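Local coordinates for protein probable adenylyl-sulfate kinase (Aeropyrum pernix, PDB 2YVU) that probably phosphorylates adenosine 5'-phosphosulfate with ATP to give 3'-phosphoadenylyl sulfate, the activated form of sulfate, at residues V15-G20 with C90-P95; E116-A121 with Y153-N158; I77-A82 with E108-P113; E66-L71 with K97-M102. All blocks are in the same frame, centred on the assembly; numbering follows the deposited sequence.

Interaction 1 (V15-G20 with C90-P95)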
loop_
_atom_site.group_PDB
_atom_site.type_symbol
_atom_site.label_atom_id
_atom_site.label_comp_id
_atom_site.label_asym_id
_atom_site.label_seq_id
_atom_site.Cartn_x
_atom_site.Cartn_y
_atom_site.Cartn_z
ATOM N N VAL A 15 13.940 -0.305 2.424
ATOM C CA VAL A 15 13.255 0.730 1.650
ATOM C C VAL A 15 14.330 1.651 1.091
ATOM O O VAL A 15 15.089 2.274 1.842
ATOM C CB VAL A 15 12.269 1.588 2.527
ATOM C CG1 VAL A 15 11.583 2.690 1.643
ATOM C CG2 VAL A 15 11.220 0.706 3.136
ATOM N N VAL A 16 14.431 1.691 -0.231
ATOM C CA VAL A 16 15.388 2.558 -0.882
ATOM C C VAL A 16 14.537 3.730 -1.360
ATOM O O VAL A 16 13.644 3.557 -2.201
ATOM C CB VAL A 16 16.054 1.864 -2.092
ATOM C CG1 VAL A 16 17.028 2.821 -2.746
ATOM C CG2 VAL A 16 16.719 0.589 -1.657
ATOM N N TRP A 17 14.805 4.909 -0.808
ATOM C CA TRP A 17 14.050 6.115 -1.127
ATOM C C TRP A 17 14.807 7.095 -2.015
ATOM O O TRP A 17 15.698 7.824 -1.539
ATOM C CB TRP A 17 13.636 6.805 0.172
ATOM C CG TRP A 17 12.622 7.893 -0.017
ATOM C CD1 TRP A 17 12.869 9.209 -0.326
ATOM C CD2 TRP A 17 11.202 7.738 -0.025
ATOM N NE1 TRP A 17 11.680 9.880 -0.532
ATOM C CE2 TRP A 17 10.643 8.998 -0.364
ATOM C CE3 TRP A 17 10.338 6.655 0.216
ATOM C CZ2 TRP A 17 9.270 9.197 -0.483
ATOM C CZ3 TRP A 17 8.978 6.858 0.101
ATOM C CH2 TRP A 17 8.453 8.121 -0.248
ATOM N N LEU A 18 14.470 7.138 -3.308
ATOM C CA LEU A 18 15.194 8.061 -4.172
ATOM C C LEU A 18 14.565 9.448 -4.094
ATOM O O LEU A 18 13.365 9.609 -4.318
ATOM C CB LEU A 18 15.184 7.560 -5.611
ATOM C CG LEU A 18 15.634 6.106 -5.832
ATOM C CD1 LEU A 18 15.189 5.645 -7.209
ATOM C CD2 LEU A 18 17.131 5.983 -5.693
ATOM N N THR A 19 15.365 10.455 -3.774
ATOM C CA THR A 19 14.830 11.802 -3.708
ATOM C C THR A 19 15.658 12.702 -4.628
ATOM O O THR A 19 16.892 12.593 -4.702
ATOM C CB THR A 19 14.835 12.354 -2.246
ATOM O OG1 THR A 19 14.391 13.713 -2.239
ATOM C CG2 THR A 19 16.230 12.291 -1.650
ATOM N N GLY A 20 14.962 13.577 -5.347
ATOM C CA GLY A 20 15.618 14.470 -6.267
ATOM C C GLY A 20 14.580 15.208 -7.090
ATOM O O GLY A 20 13.392 14.919 -6.993
ATOM N N CYS A 90 11.662 3.209 -3.850
ATOM C CA CYS A 90 10.728 4.318 -4.013
ATOM C C CYS A 90 11.278 5.525 -4.763
ATOM O O CYS A 90 12.396 5.966 -4.511
ATOM C CB CYS A 90 10.234 4.793 -2.643
ATOM S SG CYS A 90 9.353 3.594 -1.691
ATOM N N SER A 91 10.466 6.067 -5.664
ATOM C CA SER A 91 10.846 7.240 -6.440
ATOM C C SER A 91 9.683 8.210 -6.423
ATOM O O SER A 91 8.716 8.065 -7.186
ATOM C CB SER A 91 11.149 6.879 -7.890
ATOM O OG SER A 91 11.452 8.075 -8.583
ATOM N N PHE A 92 9.764 9.203 -5.552
ATOM C CA PHE A 92 8.674 10.148 -5.443
ATOM C C PHE A 92 9.100 11.598 -5.414
ATOM O O PHE A 92 10.276 11.909 -5.262
ATOM C CB PHE A 92 7.862 9.862 -4.178
ATOM C CG PHE A 92 7.043 8.625 -4.265
ATOM C CD1 PHE A 92 7.550 7.411 -3.824
ATOM C CD2 PHE A 92 5.774 8.664 -4.842
ATOM C CE1 PHE A 92 6.805 6.238 -3.952
ATOM C CE2 PHE A 92 5.018 7.494 -4.977
ATOM C CZ PHE A 92 5.534 6.278 -4.529
ATOM N N VAL A 93 8.114 12.477 -5.573
ATOM C CA VAL A 93 8.350 13.907 -5.505
ATOM C C VAL A 93 8.160 14.222 -4.014
ATOM O O VAL A 93 7.035 14.226 -3.494
ATOM C CB VAL A 93 7.335 14.688 -6.376
ATOM C CG1 VAL A 93 5.927 14.297 -6.010
ATOM C CG2 VAL A 93 7.530 16.185 -6.201
ATOM N N SER A 94 9.279 14.428 -3.326
ATOM C CA SER A 94 9.271 14.719 -1.897
ATOM C C SER A 94 10.398 15.724 -1.623
ATOM O O SER A 94 11.399 15.402 -0.989
ATOM C CB SER A 94 9.494 13.406 -1.140
ATOM O OG SER A 94 10.601 12.674 -1.671
ATOM N N PRO A 95 10.234 16.967 -2.100
ATOM C CA PRO A 95 11.236 18.021 -1.931
ATOM C C PRO A 95 11.552 18.484 -0.517
ATOM O O PRO A 95 12.648 18.981 -0.271
ATOM C CB PRO A 95 10.689 19.155 -2.802
ATOM C CG PRO A 95 9.230 19.006 -2.644
ATOM C CD PRO A 95 9.027 17.501 -2.758
HETATM O O HOH W 1 12.093 14.283 -3.991
#

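Interaction 2 (E116-A121 with Y153-N158)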
loop_
_atom_site.group_PDB
_atom_site.type_symbol
_atom_site.label_atom_id
_atom_site.label_comp_id
_atom_site.label_asym_id
_atom_site.label_seq_id
_atom_site.Cartn_x
_atom_site.Cartn_y
_atom_site.Cartn_z
ATOM N N GLU A 116 18.171 6.717 2.196
ATOM C CA GLU A 116 17.820 7.935 1.484
ATOM C C GLU A 116 18.917 8.217 0.458
ATOM O O GLU A 116 20.059 8.542 0.802
ATOM C CB GLU A 116 17.677 9.081 2.475
ATOM C CG GLU A 116 17.263 10.405 1.870
ATOM C CD GLU A 116 16.776 11.377 2.938
ATOM O OE1 GLU A 116 17.123 11.189 4.115
ATOM O OE2 GLU A 116 16.047 12.328 2.608
ATOM N N ILE A 117 18.554 8.067 -0.806
ATOM C CA ILE A 117 19.475 8.244 -1.921
ATOM C C ILE A 117 19.229 9.561 -2.642
ATOM O O ILE A 117 18.167 9.772 -3.252
ATOM C CB ILE A 117 19.290 7.103 -2.944
ATOM C CG1 ILE A 117 19.300 5.760 -2.206
ATOM C CG2 ILE A 117 20.314 7.242 -4.097
ATOM C CD1 ILE A 117 20.604 5.444 -1.426
ATOM N N TYR A 118 20.219 10.440 -2.602
ATOM C CA TYR A 118 20.078 11.723 -3.271
ATOM C C TYR A 118 20.546 11.656 -4.722
ATOM O O TYR A 118 21.740 11.496 -5.001
ATOM C CB TYR A 118 20.844 12.809 -2.495
ATOM C CG TYR A 118 20.804 14.199 -3.119
ATOM C CD1 TYR A 118 19.685 14.649 -3.821
ATOM C CD2 TYR A 118 21.863 15.082 -2.953
ATOM C CE1 TYR A 118 19.623 15.958 -4.347
ATOM C CE2 TYR A 118 21.811 16.389 -3.469
ATOM C CZ TYR A 118 20.689 16.816 -4.164
ATOM O OH TYR A 118 20.652 18.099 -4.690
ATOM N N VAL A 119 19.583 11.769 -5.637
ATOM C CA VAL A 119 19.825 11.771 -7.072
ATOM C C VAL A 119 20.006 13.261 -7.385
ATOM O O VAL A 119 19.044 14.027 -7.485
ATOM C CB VAL A 119 18.620 11.169 -7.820
ATOM C CG1 VAL A 119 18.901 11.106 -9.329
ATOM C CG2 VAL A 119 18.332 9.775 -7.262
ATOM N N LYS A 120 21.265 13.643 -7.544
ATOM C CA LYS A 120 21.659 15.031 -7.718
ATOM C C LYS A 120 21.777 15.590 -9.125
ATOM O O LYS A 120 22.546 15.084 -9.955
ATOM C CB LYS A 120 22.970 15.231 -6.951
ATOM C CG LYS A 120 23.607 16.599 -7.071
ATOM C CD LYS A 120 24.807 16.665 -6.131
ATOM C CE LYS A 120 25.448 18.047 -6.129
ATOM N NZ LYS A 120 25.968 18.411 -7.483
ATOM N N ALA A 121 21.012 16.654 -9.350
ATOM C CA ALA A 121 20.933 17.384 -10.609
ATOM C C ALA A 121 20.415 18.798 -10.306
ATOM O O ALA A 121 19.444 18.961 -9.583
ATOM C CB ALA A 121 19.972 16.674 -11.562
ATOM N N TYR A 153 13.452 22.626 -3.811
ATOM C CA TYR A 153 13.930 21.342 -3.324
ATOM C C TYR A 153 14.934 21.488 -2.191
ATOM O O TYR A 153 15.872 22.268 -2.286
ATOM C CB TYR A 153 14.570 20.579 -4.481
ATOM C CG TYR A 153 15.098 19.223 -4.096
ATOM C CD1 TYR A 153 14.232 18.153 -3.890
ATOM C CD2 TYR A 153 16.461 19.031 -3.858
ATOM C CE1 TYR A 153 14.699 16.934 -3.449
ATOM C CE2 TYR A 153 16.943 17.808 -3.410
ATOM C CZ TYR A 153 16.049 16.762 -3.203
ATOM O OH TYR A 153 16.503 15.560 -2.715
ATOM N N GLU A 154 14.754 20.704 -1.135
ATOM C CA GLU A 154 15.659 20.736 0.007
ATOM C C GLU A 154 16.483 19.457 0.034
ATOM O O GLU A 154 15.980 18.391 0.412
ATOM C CB GLU A 154 14.844 20.868 1.299
ATOM C CG GLU A 154 13.744 21.901 1.170
ATOM C CD GLU A 154 13.034 22.170 2.466
ATOM O OE1 GLU A 154 12.621 21.200 3.127
ATOM O OE2 GLU A 154 12.876 23.355 2.816
ATOM N N PRO A 155 17.766 19.543 -0.348
ATOM C CA PRO A 155 18.615 18.348 -0.358
ATOM C C PRO A 155 18.707 17.669 1.001
ATOM O O PRO A 155 18.587 18.322 2.027
ATOM C CB PRO A 155 19.971 18.889 -0.820
ATOM C CG PRO A 155 19.610 20.079 -1.627
ATOM C CD PRO A 155 18.517 20.718 -0.813
ATOM N N PRO A 156 18.905 16.340 1.024
ATOM C CA PRO A 156 19.014 15.622 2.300
ATOM C C PRO A 156 20.280 16.092 3.025
ATOM O O PRO A 156 21.315 16.303 2.386
ATOM C CB PRO A 156 19.126 14.156 1.868
ATOM C CG PRO A 156 18.479 14.135 0.532
ATOM C CD PRO A 156 18.949 15.399 -0.104
ATOM N N GLU A 157 20.188 16.270 4.341
ATOM C CA GLU A 157 21.337 16.691 5.146
ATOM C C GLU A 157 22.394 15.584 5.140
ATOM O O GLU A 157 23.583 15.822 4.874
ATOM C CB GLU A 157 20.911 16.935 6.594
ATOM C CG GLU A 157 19.827 17.969 6.776
ATOM C CD GLU A 157 20.295 19.363 6.435
ATOM O OE1 GLU A 157 19.468 20.295 6.512
ATOM O OE2 GLU A 157 21.485 19.527 6.091
ATOM N N ASN A 158 21.947 14.372 5.447
ATOM C CA ASN A 158 22.841 13.230 5.488
ATOM C C ASN A 158 22.242 12.024 4.788
ATOM O O ASN A 158 21.675 11.144 5.425
ATOM C CB ASN A 158 23.170 12.880 6.938
ATOM C CG ASN A 158 24.654 12.823 7.186
ATOM O OD1 ASN A 158 25.304 11.802 6.938
ATOM N ND2 ASN A 158 25.210 13.936 7.650
#

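Interaction 3 (I77-A82 with E108-P113)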
loop_
_atom_site.group_PDB
_atom_site.type_symbol
_atom_site.label_atom_id
_atom_site.label_comp_id
_atom_site.label_asym_id
_atom_site.label_seq_id
_atom_site.Cartn_x
_atom_site.Cartn_y
_atom_site.Cartn_z
ATOM N N ILE A 77 2.859 1.581 3.106
ATOM C CA ILE A 77 2.814 0.513 2.115
ATOM C C ILE A 77 4.225 -0.062 2.011
ATOM O O ILE A 77 4.412 -1.271 1.942
ATOM C CB ILE A 77 2.382 1.053 0.742
ATOM C CG1 ILE A 77 0.946 1.593 0.830
ATOM C CG2 ILE A 77 2.548 -0.018 -0.323
ATOM C CD1 ILE A 77 0.433 2.316 -0.452
ATOM N N ALA A 78 5.213 0.817 2.008
ATOM C CA ALA A 78 6.610 0.384 1.939
ATOM C C ALA A 78 6.989 -0.421 3.186
ATOM O O ALA A 78 7.684 -1.409 3.105
ATOM C CB ALA A 78 7.529 1.601 1.821
ATOM N N ARG A 79 6.526 0.022 4.344
ATOM C CA ARG A 79 6.837 -0.662 5.589
ATOM C C ARG A 79 6.217 -2.073 5.607
ATOM O O ARG A 79 6.870 -3.057 5.981
ATOM C CB ARG A 79 6.341 0.202 6.756
ATOM C CG ARG A 79 6.264 -0.487 8.110
ATOM C CD ARG A 79 5.951 0.545 9.205
ATOM N NE ARG A 79 5.651 -0.053 10.508
ATOM C CZ ARG A 79 5.481 0.646 11.633
ATOM N NH1 ARG A 79 5.586 1.970 11.631
ATOM N NH2 ARG A 79 5.189 0.024 12.764
ATOM N N LEU A 80 4.957 -2.173 5.183
ATOM C CA LEU A 80 4.287 -3.460 5.140
ATOM C C LEU A 80 4.999 -4.413 4.184
ATOM O O LEU A 80 5.202 -5.575 4.498
ATOM C CB LEU A 80 2.841 -3.292 4.685
ATOM C CG LEU A 80 1.728 -3.318 5.735
ATOM C CD1 LEU A 80 2.141 -2.601 6.982
ATOM C CD2 LEU A 80 0.477 -2.679 5.117
ATOM N N LEU A 81 5.364 -3.935 3.009
ATOM C CA LEU A 81 6.033 -4.822 2.061
ATOM C C LEU A 81 7.394 -5.252 2.611
ATOM O O LEU A 81 7.758 -6.437 2.589
ATOM C CB LEU A 81 6.212 -4.118 0.708
ATOM C CG LEU A 81 4.959 -3.952 -0.181
ATOM C CD1 LEU A 81 5.214 -2.908 -1.277
ATOM C CD2 LEU A 81 4.588 -5.288 -0.812
ATOM N N ALA A 82 8.138 -4.284 3.128
ATOM C CA ALA A 82 9.473 -4.566 3.627
ATOM C C ALA A 82 9.501 -5.513 4.820
ATOM O O ALA A 82 10.402 -6.346 4.922
ATOM C CB ALA A 82 10.197 -3.252 3.956
ATOM N N GLU A 108 11.651 3.194 9.825
ATOM C CA GLU A 108 12.613 2.821 10.861
ATOM C C GLU A 108 11.958 2.265 12.111
ATOM O O GLU A 108 12.538 1.429 12.791
ATOM C CB GLU A 108 13.510 4.015 11.213
ATOM C CG GLU A 108 14.320 4.480 10.021
ATOM C CD GLU A 108 15.448 5.417 10.380
ATOM O OE1 GLU A 108 15.301 6.210 11.335
ATOM O OE2 GLU A 108 16.480 5.375 9.682
ATOM N N GLU A 109 10.753 2.734 12.400
ATOM C CA GLU A 109 10.000 2.268 13.548
ATOM C C GLU A 109 9.873 0.740 13.476
ATOM O O GLU A 109 10.093 0.041 14.452
ATOM C CB GLU A 109 8.618 2.929 13.543
ATOM C CG GLU A 109 7.605 2.285 14.464
ATOM C CD GLU A 109 6.252 2.986 14.434
ATOM O OE1 GLU A 109 5.258 2.375 14.883
ATOM O OE2 GLU A 109 6.182 4.144 13.967
ATOM N N GLU A 110 9.529 0.229 12.304
ATOM C CA GLU A 110 9.387 -1.210 12.111
ATOM C C GLU A 110 10.752 -1.885 12.215
ATOM O O GLU A 110 10.844 -3.109 12.168
ATOM C CB GLU A 110 8.812 -1.482 10.716
ATOM C CG GLU A 110 8.510 -2.940 10.403
ATOM C CD GLU A 110 7.258 -3.431 11.108
ATOM O OE1 GLU A 110 7.259 -4.587 11.582
ATOM O OE2 GLU A 110 6.268 -2.662 11.176
ATOM N N GLY A 111 11.815 -1.092 12.322
ATOM C CA GLY A 111 13.153 -1.670 12.382
ATOM C C GLY A 111 13.705 -1.938 10.985
ATOM O O GLY A 111 14.692 -2.648 10.804
ATOM N N ILE A 112 13.070 -1.345 9.981
ATOM C CA ILE A 112 13.488 -1.524 8.594
ATOM C C ILE A 112 14.493 -0.473 8.143
ATOM O O ILE A 112 14.290 0.719 8.353
ATOM C CB ILE A 112 12.261 -1.463 7.654
ATOM C CG1 ILE A 112 11.284 -2.564 8.042
ATOM C CG2 ILE A 112 12.690 -1.613 6.194
ATOM C CD1 ILE A 112 9.966 -2.485 7.312
ATOM N N PRO A 113 15.602 -0.908 7.524
ATOM C CA PRO A 113 16.630 0.010 7.037
ATOM C C PRO A 113 16.009 0.956 6.007
ATOM O O PRO A 113 15.263 0.512 5.134
ATOM C CB PRO A 113 17.650 -0.922 6.399
ATOM C CG PRO A 113 17.523 -2.150 7.234
ATOM C CD PRO A 113 16.037 -2.303 7.372
#

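Interaction 4 (E66-L71 with K97-M102)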
loop_
_atom_site.group_PDB
_atom_site.type_symbol
_atom_site.label_atom_id
_atom_site.label_comp_id
_atom_site.label_asym_id
_atom_site.label_seq_id
_atom_site.Cartn_x
_atom_site.Cartn_y
_atom_site.Cartn_z
ATOM N N GLU A 66 -1.795 17.678 1.269
ATOM C CA GLU A 66 -2.277 16.572 0.445
ATOM C C GLU A 66 -1.089 15.663 0.104
ATOM O O GLU A 66 -1.182 14.442 0.188
ATOM C CB GLU A 66 -2.894 17.128 -0.841
ATOM C CG GLU A 66 -3.730 16.140 -1.633
ATOM C CD GLU A 66 -5.210 16.248 -1.320
ATOM O OE1 GLU A 66 -5.791 17.332 -1.564
ATOM O OE2 GLU A 66 -5.790 15.251 -0.834
ATOM N N ARG A 67 0.030 16.278 -0.272
ATOM C CA ARG A 67 1.242 15.543 -0.608
ATOM C C ARG A 67 1.740 14.739 0.594
ATOM O O ARG A 67 2.203 13.611 0.443
ATOM C CB ARG A 67 2.336 16.509 -1.072
ATOM C CG ARG A 67 2.063 17.142 -2.415
ATOM C CD ARG A 67 3.169 18.124 -2.804
ATOM N NE ARG A 67 2.886 18.784 -4.080
ATOM C CZ ARG A 67 3.013 18.211 -5.276
ATOM N NH1 ARG A 67 3.424 16.954 -5.379
ATOM N NH2 ARG A 67 2.726 18.898 -6.375
ATOM N N LEU A 68 1.652 15.336 1.778
ATOM C CA LEU A 68 2.077 14.681 3.009
ATOM C C LEU A 68 1.243 13.437 3.270
ATOM O O LEU A 68 1.783 12.367 3.571
ATOM C CB LEU A 68 1.932 15.624 4.211
ATOM C CG LEU A 68 3.176 16.295 4.791
ATOM C CD1 LEU A 68 2.774 17.086 6.038
ATOM C CD2 LEU A 68 4.229 15.247 5.145
ATOM N N ARG A 69 -0.077 13.583 3.190
ATOM C CA ARG A 69 -0.962 12.436 3.413
ATOM C C ARG A 69 -0.519 11.292 2.517
ATOM O O ARG A 69 -0.508 10.131 2.909
ATOM C CB ARG A 69 -2.407 12.780 3.052
ATOM C CG ARG A 69 -3.288 13.121 4.224
ATOM C CD ARG A 69 -4.753 13.193 3.807
ATOM N NE ARG A 69 -5.622 13.314 4.971
ATOM C CZ ARG A 69 -5.621 14.348 5.805
ATOM N NH1 ARG A 69 -4.793 15.366 5.607
ATOM N NH2 ARG A 69 -6.446 14.367 6.845
ATOM N N HIS A 70 -0.157 11.661 1.296
ATOM C CA HIS A 70 0.272 10.723 0.268
ATOM C C HIS A 70 1.569 10.032 0.643
ATOM O O HIS A 70 1.662 8.807 0.594
ATOM C CB HIS A 70 0.384 11.510 -1.034
ATOM C CG HIS A 70 1.270 10.899 -2.062
ATOM N ND1 HIS A 70 0.959 9.726 -2.716
ATOM C CD2 HIS A 70 2.417 11.350 -2.620
ATOM C CE1 HIS A 70 1.874 9.485 -3.637
ATOM N NE2 HIS A 70 2.770 10.455 -3.599
ATOM N N LEU A 71 2.560 10.821 1.044
ATOM C CA LEU A 71 3.857 10.291 1.426
ATOM C C LEU A 71 3.784 9.392 2.657
ATOM O O LEU A 71 4.478 8.375 2.740
ATOM C CB LEU A 71 4.839 11.449 1.656
ATOM C CG LEU A 71 5.161 12.225 0.366
ATOM C CD1 LEU A 71 6.042 13.438 0.679
ATOM C CD2 LEU A 71 5.875 11.302 -0.641
ATOM N N LYS A 97 12.504 18.153 3.410
ATOM C CA LYS A 97 13.205 17.315 4.369
ATOM C C LYS A 97 12.273 16.754 5.433
ATOM O O LYS A 97 12.303 15.565 5.723
ATOM C CB LYS A 97 14.327 18.115 5.051
ATOM C CG LYS A 97 15.502 18.425 4.138
ATOM C CD LYS A 97 16.586 19.203 4.850
ATOM C CE LYS A 97 16.068 20.547 5.338
ATOM N NZ LYS A 97 17.125 21.290 6.061
ATOM N N GLN A 98 11.461 17.622 6.024
ATOM C CA GLN A 98 10.534 17.221 7.066
ATOM C C GLN A 98 9.665 16.077 6.593
ATOM O O GLN A 98 9.466 15.089 7.310
ATOM C CB GLN A 98 9.656 18.413 7.468
ATOM C CG GLN A 98 8.553 18.108 8.505
ATOM C CD GLN A 98 7.305 17.446 7.900
ATOM O OE1 GLN A 98 6.824 17.845 6.834
ATOM N NE2 GLN A 98 6.768 16.444 8.597
ATOM N N ALA A 99 9.147 16.212 5.377
ATOM C CA ALA A 99 8.292 15.186 4.800
ATOM C C ALA A 99 9.059 13.876 4.672
ATOM O O ALA A 99 8.556 12.819 5.029
ATOM C CB ALA A 99 7.781 15.651 3.433
ATOM N N ARG A 100 10.284 13.952 4.168
ATOM C CA ARG A 100 11.110 12.765 4.018
ATOM C C ARG A 100 11.521 12.180 5.382
ATOM O O ARG A 100 11.685 10.970 5.514
ATOM C CB ARG A 100 12.355 13.083 3.172
ATOM C CG ARG A 100 12.022 13.470 1.722
ATOM C CD ARG A 100 13.230 13.327 0.793
ATOM N NE ARG A 100 14.387 14.063 1.293
ATOM C CZ ARG A 100 14.596 15.364 1.115
ATOM N NH1 ARG A 100 13.726 16.108 0.426
ATOM N NH2 ARG A 100 15.672 15.928 1.649
ATOM N N ASN A 101 11.675 13.030 6.398
ATOM C CA ASN A 101 12.035 12.548 7.736
ATOM C C ASN A 101 10.864 11.776 8.345
ATOM O O ASN A 101 11.050 10.790 9.049
ATOM C CB ASN A 101 12.425 13.728 8.639
ATOM C CG ASN A 101 13.716 14.393 8.191
ATOM O OD1 ASN A 101 14.127 15.410 8.755
ATOM N ND2 ASN A 101 14.366 13.819 7.165
ATOM N N MET A 102 9.659 12.244 8.064
ATOM C CA MET A 102 8.437 11.591 8.526
ATOM C C MET A 102 8.320 10.202 7.851
ATOM O O MET A 102 7.922 9.219 8.476
ATOM C CB MET A 102 7.248 12.486 8.173
ATOM C CG MET A 102 5.896 11.904 8.479
ATOM S SD MET A 102 5.302 10.864 7.138
ATOM C CE MET A 102 4.686 12.112 5.964
#

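Interaction 1 (V15-G20 with C90-P95)
Val15-Gly20 and Cys90-Pro95 meet as parallel neighbours at the buried centre of the five-stranded sheet, and then diverge into the loops that follow the strands. Trp17 is paired with Cys90 and Leu18 with Ser91. Two short backbone bonds bracket Trp17: Cys90 N donates to Val16 O at 2.6 Å, and Leu18 N to Cys90 O at 2.7 Å. On the face that carries Trp17 and Cys90, the sulfur-bearing side chain lies against the six-membered ring of the indole, neither over its face nor in its plane. Cys90 CB is 3.4 Å from Trp17 CE3, and SG stands obliquely to the ring, an equal distance from CE3 and CZ3. The benzyl group of Phe92 meets the far end of the indole, CD1 being 3.8 Å from Trp17 CH2, with the planes 22° apart and the rings displaced, meeting only near their rims. The order of strands, 2-3-1-4-5, is that of a P-loop kinase. Strand 14-19 runs into the Walker A loop, which by similarity binds ATP from Gly20 onward, while the loop after strand 87-91 brings in Ser94, the likely phosphoserine intermediate. Trp17 reaches this serine through its pyrrole N-H: NE1 donates to Ser94 OG at 3.2 Å, with the oxygen only 7° out of the indole plane. Ser94 OG sits between its backbone N and carbonyl carbon (chi1 49°), facing the indole edge. A water accepts from Gly20 N and Ser94 N and donates to Phe92 O, bridging the two loops.

Interaction 2 (E116-A121 with Y153-N158)
Strand 116-120 and the irregular segment 153-158 share no backbone pairing, and their closest CA atoms, those of Tyr118 and Pro156, are 6.9 Å apart. The contact is carried by side chains at the surface, where the loop before strand 161-164 packs against Glu116 and Tyr118. Pro156 CD lies over one face of the Tyr118 ring, 4.0 Å from its centroid and 21° off the normal, a CH-pi contact; Lys120 CB packs on the opposite face. The bond from CA to CB of Tyr118 points toward the loop, and chi1 of 178° sets CG anti to the backbone N. Its phenol meets Tyr153 with the planes 17° apart and the rings offset, their centroids 5.7 Å from each other, CE1 of Tyr118 lying 3.4 Å from CE2 of Tyr153. Pro155 runs alongside the same phenol, its CG 3.8 Å from Tyr118 OH. An alanine in place of Tyr118 would probably open a gap beside Tyr153 and both prolines, leaving Pro156 CD without its aromatic face. Glu116, extended beyond CG, crosses Pro156 at a slant, OE2 being 3.7 Å from Pro156 CB. That carboxylate forms salt bridges to Arg100 and Arg104, while Tyr153 OH is hydrogen-bonded to Thr19 OG1 and its side chain touches Leu21 of the probable ATP site. No hydrogen bond crosses between the two segments, so the loop is held here by ring and apolar contacts, with the polar ends of Glu116 and Tyr153 turned to partners elsewhere.

Interaction 3 (I77-A82 with E108-P113)
Arg79 on helix 64-82 forms a salt-bridge network with Glu109 and Glu110, where helix 97-109 ends in a Schellman motif. NE donates to Glu110 OE2 at 2.8 Å, meeting the anti lone pair of that oxygen; OE2 itself lies 20° out of the guanidinium plane. NH2 donates to Glu109 OE1 at 3.2 Å; this oxygen lies near the guanidinium plane, although the nitrogen approaches from above the carboxylate. A weak second bond runs from NH2 to Glu110 OE2. Beside the salt bridges, Ile112 CD1 reaches Ala82 CB at a tight 3.5 Å and also lies close to Arg79 O. The arginine chain is extended from CG to NE, which spans the gap to the other helix. Glu110 instead bends at chi2 (75°), and Glu110 N sits over the centre of the guanidinium. An alanine at Arg79 would probably leave the neighbouring carboxylates of Glu109 and Glu110 without the cation they share. Glu110 OE2 also forms a salt bridge to Arg83. Further out, Ile112 packs on Val15 of strand 14-19, and another side of helix 64-82 meets the second subunit, Leu81 against Leu81 of that chain. In the Schellman turn Gly111 has a positive phi of 85°, where a side chain would jam against the carbonyl O of Glu110, and its N donates to Glu108 O at 2.7 Å.

Interaction 4 (E66-L71 with K97-M102)
Leu68 pushes its CD2 methyl against the end of Met102, with CE only 3.3 Å away, closer than two methyl carbons normally pack. The pair belongs to the packing of helix 64-82 beside helix 97-109, two helices on one side of the parallel sheet of this P-loop kinase fold. The segments run nearly in the same direction, their axes crossing at -25° with a closest approach of 10.1 Å, and Leu68 and Ala99 have the nearest CA atoms. The small Ala99 is met by two leucines: its CB is 4.0 Å from Leu68 CD2 and 3.9 Å from Leu71 CD1. Leu71 sets out from its backbone toward helix 97-109, and CD1 is the atom that reaches the alanine. Met102 starts out with CG anti to the backbone N, then bends at both chi2 and chi3, which turns its terminal methyl back to Leu68. At the outer side, Gln98 crosses Leu68 at about a right angle, the amide oxygen OE1 lying 4.0 Å from CD2. No hydrogen bond links the two segments; the interface consists of apolar contacts, apart from this approach of the glutamine oxygen to the leucine methyls. The buried side leads to the probable active site, since Leu71 also touches Ser94 and Trp17, while Arg100 turns away from helix 64-82 to bond Ser94 O and Glu154 O. The same Met102 CE also comes within 4.4 Å of Leu71 CB.

How the interactions relate
From the N terminus, strand 14-19 supplies the first half of interaction 1, which closes across helix 64-82 in the sequence, with strand 87-91 beside it. Interactions 3 and 4 join that helix to helix 97-109 at two places whose centres are about 16 Å apart, and both cross interaction 1 and each other along the chain. Interaction 2 follows in series, closing the largely helical excursion between strand 114-120 and the loop 153-158. Lys97 of interaction 4 forms a salt bridge to Glu157 of interaction 2, Pro95 O of interaction 1 probably bonds Glu154 N, and Val15 packs on Ala78 and Ala82 of interaction 3. Together they tie the central strands to one helical layer and the probable active-site loops.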